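Prolyl oligopeptidase (Novosphingobium capsulatum, PDB 1YR2) probably hydrolyses oligopeptides on the carboxyl side of proline, and far less readily of alanine, as a serine peptidase of the S9A family. Local coordinates at residues T453-P456 against A457-R460. Residues are numbered along the deposited sequence; the frame is centred on the assembly and turned at random.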
loop_
_atom_site.group_PDB
_atom_site.type_symbol
_atom_site.label_atom_id
_atom_site.label_comp_id
_atom_site.label_asym_id
_atom_site.label_seq_id
_atom_site.Cartn_x
_atom_site.Cartn_y
_atom_site.Cartn_z
ATOM N N THR A 453 -19.002 -1.014 10.447
ATOM C CA THR A 453 -20.313 -1.573 10.122
ATOM C C THR A 453 -20.320 -3.104 9.997
ATOM O O THR A 453 -21.353 -3.699 9.663
ATOM C CB THR A 453 -20.858 -0.980 8.841
ATOM O OG1 THR A 453 -19.941 -1.241 7.784
ATOM C CG2 THR A 453 -20.990 0.561 8.958
ATOM N N PHE A 454 -19.180 -3.737 10.225
ATOM C CA PHE A 454 -19.074 -5.186 10.210
ATOM C C PHE A 454 -18.130 -5.602 11.303
ATOM O O PHE A 454 -17.403 -4.771 11.857
ATOM C CB PHE A 454 -18.593 -5.667 8.825
ATOM C CG PHE A 454 -17.212 -5.156 8.445
ATOM C CD1 PHE A 454 -17.035 -3.939 7.815
ATOM C CD2 PHE A 454 -16.111 -5.901 8.737
ATOM C CE1 PHE A 454 -15.761 -3.475 7.509
ATOM C CE2 PHE A 454 -14.833 -5.442 8.409
ATOM C CZ PHE A 454 -14.655 -4.246 7.814
ATOM N N ASP A 455 -18.087 -6.899 11.584
ATOM C CA ASP A 455 -17.132 -7.463 12.530
ATOM C C ASP A 455 -16.056 -8.232 11.790
ATOM O O ASP A 455 -16.377 -9.250 11.194
ATOM C CB ASP A 455 -17.876 -8.435 13.450
ATOM C CG ASP A 455 -17.002 -9.011 14.560
ATOM O OD1 ASP A 455 -15.749 -8.839 14.566
ATOM O OD2 ASP A 455 -17.514 -9.654 15.498
ATOM N N PRO A 456 -14.807 -7.790 11.828
ATOM C CA PRO A 456 -13.715 -8.535 11.176
ATOM C C PRO A 456 -13.646 -10.046 11.482
ATOM O O PRO A 456 -13.316 -10.805 10.567
ATOM C CB PRO A 456 -12.444 -7.805 11.641
ATOM C CG PRO A 456 -12.932 -6.403 11.824
ATOM C CD PRO A 456 -14.329 -6.543 12.446
ATOM N N ALA A 457 -13.992 -10.477 12.689
ATOM C CA ALA A 457 -14.070 -11.912 13.034
ATOM C C ALA A 457 -15.196 -12.714 12.321
ATOM O O ALA A 457 -15.234 -13.938 12.414
ATOM C CB ALA A 457 -14.237 -12.059 14.538
ATOM N N ASP A 458 -16.097 -12.044 11.605
ATOM C CA ASP A 458 -17.101 -12.733 10.818
ATOM C C ASP A 458 -16.590 -13.144 9.441
ATOM O O ASP A 458 -17.354 -13.624 8.625
ATOM C CB ASP A 458 -18.338 -11.848 10.615
ATOM C CG ASP A 458 -19.282 -11.873 11.791
ATOM O OD1 ASP A 458 -19.066 -12.674 12.710
ATOM O OD2 ASP A 458 -20.293 -11.117 11.875
ATOM N N PHE A 459 -15.299 -12.966 9.190
ATOM C CA PHE A 459 -14.727 -13.252 7.886
ATOM C C PHE A 459 -13.416 -14.002 8.110
ATOM O O PHE A 459 -12.803 -13.873 9.178
ATOM C CB PHE A 459 -14.423 -11.958 7.129
ATOM C CG PHE A 459 -15.592 -11.087 6.965
ATOM C CD1 PHE A 459 -15.989 -10.247 7.993
ATOM C CD2 PHE A 459 -16.336 -11.124 5.800
ATOM C CE1 PHE A 459 -17.155 -9.512 7.855
ATOM C CE2 PHE A 459 -17.464 -10.338 5.670
ATOM C CZ PHE A 459 -17.846 -9.551 6.716
ATOM N N ARG A 460 -12.975 -14.719 7.083
ATOM C CA ARG A 460 -11.740 -15.472 7.133
ATOM C C ARG A 460 -10.886 -15.181 5.912
ATOM O O ARG A 460 -11.396 -15.273 4.788
ATOM C CB ARG A 460 -12.111 -16.949 7.119
ATOM C CG ARG A 460 -11.072 -17.865 7.674
ATOM C CD ARG A 460 -11.573 -19.334 7.818
ATOM N NE ARG A 460 -12.465 -19.511 8.967
ATOM C CZ ARG A 460 -13.746 -19.902 8.915
ATOM N NH1 ARG A 460 -14.351 -20.169 7.758
ATOM N NH2 ARG A 460 -14.439 -20.015 10.044
HETATM O O HOH W 1 -20.267 -8.629 10.429
#
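D455 and A457 meet at the start of a short 3-10 turn (456-458) that leads from the propeller domain into strand 459-467, an outermost strand of the mixed sheet of the alpha/beta-hydrolase domain. D455 OD1 accepts the backbone N-H of A457 at 3.0 Å, an Asx turn at the head of the 3-10 turn, the donor standing well above the carboxylate plane. With CG anti to the backbone N of D455 (chi1 -175°), the carboxylate swings forward over the start of the turn. D455 O takes the N-H of D458 in a nearly straight bond of 2.8 Å, and P456 O takes that of F459 at 3.2 Å, a more bent bond, so two successive i to i+3 bonds close the turn. Both carbonyl oxygens also lie at the edge of the F459 ring, D455 O coming within 3.4 Å of CD1. On the aromatic side, F459 CE1 touches F454 CD2 at 3.9 Å; the two side chains cross at about a right angle, with ring planes at 88°. M511 of helix 508-514 packs on both rings, I514 on F459, and L105 of helix 95-105 on F454. A leucine here, lacking the flat ring edge of F459, would probably leave D455 O and P456 O without that contact and a gap beside F454 and M511. Farther out, the carboxylate of D458 is held by S726 at OD1, while K482, just past neighbouring strand 473-481, binds A457 O through NZ. A water molecule bridges D455 and D458, accepting from D455 N at 3.0 Å and donating to D458 OD2 at 2.9 Å.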